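Local coordinates for protein alcohol dehydrogenase (Escherichia coli, PDB 5VM2) that probably works as a zinc-containing NAD(P)(H)-dependent oxidoreductase of the alcohol dehydrogenase family, acting on an alcohol substrate that is not yet known, at residues A[87-91]-A[293-297]; A[137-143]-A[301-305]. All blocks are in the same frame, centred on the assembly; numbering follows the deposited sequence.

Interaction 1: residues A[87-91]-A[293-297]; sequences VNIEP and YANRY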
ATOM      1  N   VAL A  87     -14.856  -8.966   5.941  1.00 38.14           N
ATOM      2  CA  VAL A  87     -14.689  -7.639   5.365  1.00 35.95           C
ATOM      3  C   VAL A  87     -13.226  -7.226   5.440  1.00 35.82           C
ATOM      4  O   VAL A  87     -12.432  -7.788   6.197  1.00 39.10           O
ATOM      5  CB  VAL A  87     -15.556  -6.578   6.090  1.00 36.26           C
ATOM      6  CG1 VAL A  87     -17.041  -6.894   5.962  1.00 37.17           C
ATOM      7  CG2 VAL A  87     -15.148  -6.481   7.553  1.00 34.88           C
ATOM      8  N   ASN A  88     -12.875  -6.224   4.643  1.00 32.44           N
ATOM      9  CA  ASN A  88     -11.663  -5.454   4.875  1.00 34.03           C
ATOM     10  C   ASN A  88     -12.059  -4.005   5.139  1.00 34.09           C
ATOM     11  O   ASN A  88     -13.231  -3.631   5.041  1.00 30.86           O
ATOM     12  CB  ASN A  88     -10.668  -5.587   3.712  1.00 36.30           C
ATOM     13  CG  ASN A  88     -11.172  -4.995   2.399  1.00 35.08           C
ATOM     14  OD1 ASN A  88     -12.138  -4.237   2.358  1.00 34.85           O
ATOM     15  ND2 ASN A  88     -10.487  -5.336   1.312  1.00 33.94           N
ATOM     16  N   ILE A  89     -11.077  -3.183   5.489  1.00 33.94           N
ATOM     17  CA  ILE A  89     -11.331  -1.786   5.798  1.00 35.57           C
ATOM     18  C   ILE A  89     -10.398  -0.920   4.965  1.00 34.03           C
ATOM     19  O   ILE A  89      -9.232  -1.270   4.740  1.00 31.37           O
ATOM     20  CB  ILE A  89     -11.171  -1.488   7.305  1.00 41.91           C
ATOM     21  CG1 ILE A  89      -9.730  -1.695   7.758  1.00 43.66           C
ATOM     22  CG2 ILE A  89     -12.130  -2.344   8.141  1.00 43.55           C
ATOM     23  CD1 ILE A  89      -9.380  -0.875   8.972  1.00 45.67           C
ATOM     24  N   GLU A  90     -10.935   0.187   4.465  1.00 32.52           N
ATOM     25  CA  GLU A  90     -10.116   1.246   3.902  1.00 29.80           C
ATOM     26  C   GLU A  90      -9.668   2.141   5.048  1.00 29.45           C
ATOM     27  O   GLU A  90     -10.517   2.778   5.687  1.00 30.85           O
ATOM     28  CB  GLU A  90     -10.899   2.042   2.870  1.00 29.92           C
ATOM     29  CG  GLU A  90     -10.079   3.091   2.140  1.00 30.23           C
ATOM     30  CD  GLU A  90     -10.835   3.757   0.995  1.00 31.78           C
ATOM     31  OE1 GLU A  90     -11.855   3.203   0.532  1.00 31.79           O
ATOM     32  OE2 GLU A  90     -10.399   4.844   0.555  1.00 31.99           O
ATOM     33  N   PRO A  91      -8.374   2.201   5.364  1.00 30.77           N
ATOM     34  CA  PRO A  91      -7.945   2.768   6.651  1.00 32.40           C
ATOM     35  C   PRO A  91      -7.917   4.288   6.713  1.00 33.54           C
ATOM     36  O   PRO A  91      -7.599   4.832   7.779  1.00 34.84           O
ATOM     37  CB  PRO A  91      -6.532   2.189   6.821  1.00 34.12           C
ATOM     38  CG  PRO A  91      -6.049   1.982   5.434  1.00 32.95           C
ATOM     39  CD  PRO A  91      -7.256   1.604   4.615  1.00 31.07           C
ATOM     40  N   TYR A 293      -5.011   6.371  -1.973  1.00 25.03           N
ATOM     41  CA  TYR A 293      -6.047   5.922  -2.897  1.00 26.44           C
ATOM     42  C   TYR A 293      -7.318   6.705  -2.618  1.00 28.48           C
ATOM     43  O   TYR A 293      -7.546   7.159  -1.494  1.00 31.43           O
ATOM     44  CB  TYR A 293      -6.318   4.417  -2.742  1.00 26.29           C
ATOM     45  CG  TYR A 293      -6.036   3.982  -1.333  1.00 28.40           C
ATOM     46  CD1 TYR A 293      -6.914   4.301  -0.305  1.00 29.18           C
ATOM     47  CD2 TYR A 293      -4.860   3.318  -1.011  1.00 29.73           C
ATOM     48  CE1 TYR A 293      -6.646   3.944   0.993  1.00 30.41           C
ATOM     49  CE2 TYR A 293      -4.584   2.961   0.285  1.00 31.93           C
ATOM     50  CZ  TYR A 293      -5.481   3.277   1.282  1.00 30.95           C
ATOM     51  OH  TYR A 293      -5.209   2.928   2.579  1.00 31.91           O
ATOM     52  N   ALA A 294      -8.140   6.844  -3.653  1.00 26.92           N
ATOM     53  CA  ALA A 294      -9.490   7.369  -3.514  1.00 28.78           C
ATOM     54  C   ALA A 294     -10.396   6.579  -4.439  1.00 29.39           C
ATOM     55  O   ALA A 294     -10.105   6.466  -5.633  1.00 30.73           O
ATOM     56  CB  ALA A 294      -9.555   8.863  -3.853  1.00 29.25           C
ATOM     57  N   ASN A 295     -11.476   6.026  -3.881  1.00 28.47           N
ATOM     58  CA  ASN A 295     -12.514   5.298  -4.619  1.00 32.71           C
ATOM     59  C   ASN A 295     -11.952   4.113  -5.412  1.00 32.22           C
ATOM     60  O   ASN A 295     -12.479   3.764  -6.472  1.00 33.46           O
ATOM     61  CB  ASN A 295     -13.288   6.235  -5.555  1.00 34.52           C
ATOM     62  CG  ASN A 295     -13.700   7.532  -4.876  1.00 39.00           C
ATOM     63  OD1 ASN A 295     -14.324   7.517  -3.818  1.00 42.37           O
ATOM     64  ND2 ASN A 295     -13.346   8.660  -5.484  1.00 38.32           N
ATOM     65  N   ARG A 296     -10.927   3.444  -4.871  1.00 30.03           N
ATOM     66  CA  ARG A 296     -10.283   2.330  -5.561  1.00 28.57           C
ATOM     67  C   ARG A 296     -10.590   0.963  -4.968  1.00 31.43           C
ATOM     68  O   ARG A 296     -10.238  -0.047  -5.589  1.00 34.39           O
ATOM     69  CB  ARG A 296      -8.758   2.511  -5.581  1.00 25.80           C
ATOM     70  CG  ARG A 296      -8.281   3.893  -5.965  1.00 27.10           C
ATOM     71  CD  ARG A 296      -8.766   4.308  -7.357  1.00 31.25           C
ATOM     72  NE  ARG A 296      -8.088   5.528  -7.794  1.00 33.55           N
ATOM     73  CZ  ARG A 296      -8.306   6.139  -8.952  1.00 35.32           C
ATOM     74  NH1 ARG A 296      -9.198   5.655  -9.810  1.00 37.08           N
ATOM     75  NH2 ARG A 296      -7.631   7.241  -9.255  1.00 35.00           N
ATOM     76  N   TYR A 297     -11.178   0.895  -3.775  1.00 30.19           N
ATOM     77  CA  TYR A 297     -11.348  -0.406  -3.131  1.00 30.15           C
ATOM     78  C   TYR A 297     -12.244  -1.333  -3.938  1.00 28.25           C
ATOM     79  O   TYR A 297     -11.844  -2.485  -4.171  1.00 27.36           O
ATOM     80  CB  TYR A 297     -11.851  -0.225  -1.692  1.00 32.09           C
ATOM     81  CG  TYR A 297     -10.758  -0.427  -0.657  1.00 33.09           C
ATOM     82  CD1 TYR A 297      -9.574   0.295  -0.730  1.00 31.98           C
ATOM     83  CD2 TYR A 297     -10.903  -1.343   0.379  1.00 34.39           C
ATOM     84  CE1 TYR A 297      -8.559   0.119   0.198  1.00 33.06           C
ATOM     85  CE2 TYR A 297      -9.892  -1.528   1.322  1.00 35.19           C
ATOM     86  CZ  TYR A 297      -8.722  -0.792   1.223  1.00 35.26           C
ATOM     87  OH  TYR A 297      -7.714  -0.963   2.147  1.00 35.86           O
TER
HETATM   88  O   HOH W   1     -12.521   3.056  -2.097  1.00 31.24           O
HETATM   89  O   HOH W   2      -9.760   3.742  -2.160  1.00 35.67           O
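In zinc-containing alcohol dehydrogenases a GroES-like β domain packs beside a Rossmann-type nucleotide-binding domain, and here the end of strand 86-89 in the first meets the loop that follows 286-290, the edge strand of the parallel sheet, and leads into helix 297-305. Two tyrosines do most of the work. Tyr-297, the first residue of that helix, holds chi1 at -103°, between the usual wells, and this lays its ring flat under Glu-90: Glu-90 CB stands 3.9 Å from the centroid of the Tyr-297 ring, 8° off the normal, a CH-pi contact. Glu-90 suits the place because its chain is extended, t at both chi1 and chi2, so the methylenes cover the aromatic face while the carboxylate travels on to polar partners, the hydroxyls of Tyr-137 and Tyr-106. Asn-88, with chi1 in p, brings OD1 to the edge of the same ring, 3.7 Å from Tyr-297 CE2, and gives its ND2 to the carbonyl of Gly-148.

Tyr-293 is also off-rotamer, chi1 29°. Tyr-293 OH comes to 3.1 Å from Pro-91 CG, and is hydrogen-bonded to Glu-152, a ligand of the bound magnesium ion. Pro-91, rigid and apolar, fits against both phenols, its CD 4.1 Å from CZ of Tyr-293 and 4.4 Å from CZ of Tyr-297. Two waters fill the gap between carboxylate and loop: water 1 donates to Glu-90 OE1 (2.7 Å) and accepts from Tyr-297 N (3.0 Å), water 2 accepts from Arg-296 N at 3.0 Å and donates weakly to Glu-90 OE2, also at 3.0 Å.

Interaction 2: residues A[137-143]-A[301-305]; sequences YKLPDNM and IEAIS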
ATOM      1  N   TYR A 137     -15.636  -2.938   3.497  1.00 33.42           N
ATOM      2  CA  TYR A 137     -16.022  -3.580   2.246  1.00 34.16           C
ATOM      3  C   TYR A 137     -16.103  -5.085   2.443  1.00 36.86           C
ATOM      4  O   TYR A 137     -15.163  -5.698   2.953  1.00 35.61           O
ATOM      5  CB  TYR A 137     -15.028  -3.247   1.122  1.00 33.98           C
ATOM      6  CG  TYR A 137     -14.844  -1.761   0.902  1.00 36.25           C
ATOM      7  CD1 TYR A 137     -13.970  -1.025   1.698  1.00 36.31           C
ATOM      8  CD2 TYR A 137     -15.556  -1.087  -0.084  1.00 36.87           C
ATOM      9  CE1 TYR A 137     -13.808   0.334   1.515  1.00 35.95           C
ATOM     10  CE2 TYR A 137     -15.395   0.276  -0.278  1.00 36.72           C
ATOM     11  CZ  TYR A 137     -14.520   0.979   0.527  1.00 37.02           C
ATOM     12  OH  TYR A 137     -14.352   2.334   0.347  1.00 38.89           O
ATOM     13  N   LYS A 138     -17.220  -5.674   2.032  1.00 39.22           N
ATOM     14  CA  LYS A 138     -17.372  -7.111   2.165  1.00 45.25           C
ATOM     15  C   LYS A 138     -16.485  -7.824   1.151  1.00 45.30           C
ATOM     16  O   LYS A 138     -16.370  -7.407  -0.004  1.00 46.90           O
ATOM     17  CB  LYS A 138     -18.831  -7.506   1.961  1.00 51.47           C
ATOM     18  CG  LYS A 138     -19.031  -8.920   1.475  1.00 57.83           C
ATOM     19  CD  LYS A 138     -18.977  -9.870   2.652  1.00 63.24           C
ATOM     20  CE  LYS A 138     -19.808 -11.116   2.440  1.00 67.20           C
ATOM     21  NZ  LYS A 138     -19.736 -11.922   3.662  1.00 69.26           N
ATOM     22  N   LEU A 139     -15.858  -8.887   1.595  1.00 43.65           N
ATOM     23  CA  LEU A 139     -15.026  -9.662   0.688  1.00 40.62           C
ATOM     24  C   LEU A 139     -15.883 -10.663  -0.085  1.00 40.89           C
ATOM     25  O   LEU A 139     -16.804 -11.261   0.481  1.00 40.80           O
ATOM     26  CB  LEU A 139     -13.942 -10.405   1.461  1.00 39.48           C
ATOM     27  CG  LEU A 139     -13.060  -9.539   2.357  1.00 40.89           C
ATOM     28  CD1 LEU A 139     -12.168 -10.408   3.227  1.00 42.23           C
ATOM     29  CD2 LEU A 139     -12.234  -8.579   1.512  1.00 38.68           C
ATOM     30  N   PRO A 140     -15.608 -10.858  -1.375  1.00 39.37           N
ATOM     31  CA  PRO A 140     -16.249 -11.957  -2.103  1.00 41.35           C
ATOM     32  C   PRO A 140     -15.967 -13.284  -1.416  1.00 42.56           C
ATOM     33  O   PRO A 140     -14.985 -13.444  -0.688  1.00 42.26           O
ATOM     34  CB  PRO A 140     -15.601 -11.895  -3.492  1.00 40.81           C
ATOM     35  CG  PRO A 140     -15.130 -10.469  -3.625  1.00 39.75           C
ATOM     36  CD  PRO A 140     -14.736 -10.045  -2.238  1.00 39.09           C
ATOM     37  N   ASP A 141     -16.858 -14.246  -1.655  1.00 44.53           N
ATOM     38  CA  ASP A 141     -16.717 -15.548  -1.012  1.00 48.60           C
ATOM     39  C   ASP A 141     -15.394 -16.219  -1.368  1.00 49.03           C
ATOM     40  O   ASP A 141     -14.831 -16.947  -0.544  1.00 50.45           O
ATOM     41  CB  ASP A 141     -17.893 -16.445  -1.390  1.00 51.25           C
ATOM     42  CG  ASP A 141     -19.189 -16.014  -0.725  1.00 54.36           C
ATOM     43  OD1 ASP A 141     -19.156 -15.073   0.100  1.00 53.84           O
ATOM     44  OD2 ASP A 141     -20.240 -16.613  -1.027  1.00 57.38           O
ATOM     45  N   ASN A 142     -14.876 -15.977  -2.570  1.00 47.39           N
ATOM     46  CA  ASN A 142     -13.641 -16.608  -3.022  1.00 46.96           C
ATOM     47  C   ASN A 142     -12.395 -15.814  -2.642  1.00 45.20           C
ATOM     48  O   ASN A 142     -11.315 -16.089  -3.176  1.00 44.83           O
ATOM     49  CB  ASN A 142     -13.686 -16.830  -4.538  1.00 47.20           C
ATOM     50  CG  ASN A 142     -13.387 -15.567  -5.338  1.00 45.87           C
ATOM     51  OD1 ASN A 142     -13.597 -14.444  -4.872  1.00 48.10           O
ATOM     52  ND2 ASN A 142     -12.892 -15.752  -6.556  1.00 44.20           N
ATOM     53  N   MET A 143     -12.520 -14.845  -1.738  1.00 43.76           N
ATOM     54  CA  MET A 143     -11.406 -14.015  -1.296  1.00 43.74           C
ATOM     55  C   MET A 143     -11.290 -14.114   0.219  1.00 43.74           C
ATOM     56  O   MET A 143     -12.203 -13.698   0.940  1.00 44.06           O
ATOM     57  CB  MET A 143     -11.604 -12.559  -1.727  1.00 44.76           C
ATOM     58  CG  MET A 143     -10.436 -11.661  -1.393  1.00 47.78           C
ATOM     59  SD  MET A 143     -10.667  -9.965  -1.962  1.00 50.57           S
ATOM     60  CE  MET A 143     -11.068 -10.244  -3.670  1.00 47.42           C
ATOM     61  N   ILE A 301     -10.807  -4.878  -5.285  1.00 29.39           N
ATOM     62  CA  ILE A 301     -11.403  -6.135  -4.834  1.00 30.12           C
ATOM     63  C   ILE A 301     -11.887  -6.948  -6.032  1.00 31.12           C
ATOM     64  O   ILE A 301     -11.659  -8.161  -6.112  1.00 33.04           O
ATOM     65  CB  ILE A 301     -12.542  -5.855  -3.838  1.00 28.92           C
ATOM     66  CG1 ILE A 301     -11.979  -5.284  -2.534  1.00 29.10           C
ATOM     67  CG2 ILE A 301     -13.338  -7.117  -3.562  1.00 31.39           C
ATOM     68  CD1 ILE A 301     -13.038  -4.679  -1.627  1.00 29.93           C
ATOM     69  N   GLU A 302     -12.572  -6.286  -6.975  1.00 32.89           N
ATOM     70  CA  GLU A 302     -12.982  -6.940  -8.220  1.00 39.06           C
ATOM     71  C   GLU A 302     -11.796  -7.610  -8.903  1.00 36.22           C
ATOM     72  O   GLU A 302     -11.863  -8.777  -9.300  1.00 36.18           O
ATOM     73  CB  GLU A 302     -13.591  -5.922  -9.189  1.00 46.00           C
ATOM     74  CG  GLU A 302     -14.995  -5.439  -8.927  1.00 55.01           C
ATOM     75  CD  GLU A 302     -15.406  -4.375  -9.940  1.00 61.61           C
ATOM     76  OE1 GLU A 302     -15.115  -4.556 -11.142  1.00 64.97           O
ATOM     77  OE2 GLU A 302     -15.995  -3.348  -9.541  1.00 65.45           O
ATOM     78  N   ALA A 303     -10.703  -6.859  -9.070  1.00 32.62           N
ATOM     79  CA  ALA A 303      -9.559  -7.359  -9.822  1.00 31.35           C
ATOM     80  C   ALA A 303      -8.937  -8.571  -9.144  1.00 30.98           C
ATOM     81  O   ALA A 303      -8.565  -9.544  -9.812  1.00 30.75           O
ATOM     82  CB  ALA A 303      -8.528  -6.245  -9.998  1.00 29.49           C
ATOM     83  N   ILE A 304      -8.828  -8.540  -7.815  1.00 29.47           N
ATOM     84  CA  ILE A 304      -8.251  -9.671  -7.099  1.00 29.34           C
ATOM     85  C   ILE A 304      -9.198 -10.869  -7.142  1.00 30.50           C
ATOM     86  O   ILE A 304      -8.781 -12.005  -7.407  1.00 31.15           O
ATOM     87  CB  ILE A 304      -7.902  -9.263  -5.657  1.00 27.69           C
ATOM     88  CG1 ILE A 304      -6.782  -8.217  -5.671  1.00 26.25           C
ATOM     89  CG2 ILE A 304      -7.500 -10.490  -4.843  1.00 29.81           C
ATOM     90  CD1 ILE A 304      -6.681  -7.393  -4.403  1.00 25.71           C
ATOM     91  N   SER A 305     -10.491 -10.631  -6.911  1.00 31.53           N
ATOM     92  CA  SER A 305     -11.455 -11.731  -6.894  1.00 33.51           C
ATOM     93  C   SER A 305     -11.488 -12.471  -8.224  1.00 35.73           C
ATOM     94  O   SER A 305     -11.652 -13.697  -8.256  1.00 38.37           O
ATOM     95  CB  SER A 305     -12.848 -11.209  -6.555  1.00 35.52           C
ATOM     96  OG  SER A 305     -13.777 -12.274  -6.569  1.00 39.33           O
TER
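Ile-301 and Met-143 form the apolar centre, where a loop leaving strand 136-138 lies against helix 297-305. The unbranched, flexible Met-143 side chain is extended through chi1 and chi2 and then bends at chi3 (m), which sets its methyl group over one turn of helix: Met-143 CE is 3.9 Å from Ile-301 CG2, 3.8 Å from Ile-304 CG2 and 3.3 Å from the backbone O of Ile-301. Ile-301, branched at CB, reaches further neighbours as well. Its CG2 meets CD of Pro-140 at 3.5 Å, and its CD1 lies 3.7 Å from CB of Tyr-137; the Tyr-137 ring leads away from the helix segment, and its hydroxyl is hydrogen-bonded to Glu-90.

Farther out, Pro-140 opens a type I turn closed by the hydrogen bond from Met-143 N to Pro-140 O (3.0 Å). The turn presents Asn-142 to the last residue of the helix. There Ser-305 OG donates to Asn-142 OD1 at 2.8 Å, while Asn-142 ND2 donates to Ser-305 O at 2.9 Å. An amide suits this exposed edge, since it can accept from the hydroxyl and donate to a carbonyl near the helix C-terminus. A helix packed against the loop joining strand 136-138 to helix 145-163 is an arrangement consistent with the GroES-like and Rossmann two-domain fold of the zinc-containing alcohol dehydrogenase family.

Both interactions bring the neighbouring antiparallel strands 86-89 and 136-138, with the loops after them, against one continuous element, the 293-297 loop and helix 297-305. Interaction 1 takes the start of that helix and is wholly buried; interaction 2 takes its last turn and is only partly buried. Their chemistry follows: in the interior, aromatic rings, a carboxylate and bound waters share a tight space, whereas nearer the surface aliphatic packing gives way to direct hydrogen bonds between amide, hydroxyl and carbonyl. Tyr-137 joins the two, through its hydroxyl to Glu-90, through its backbone to Asn-88, and by ring contact with Tyr-297.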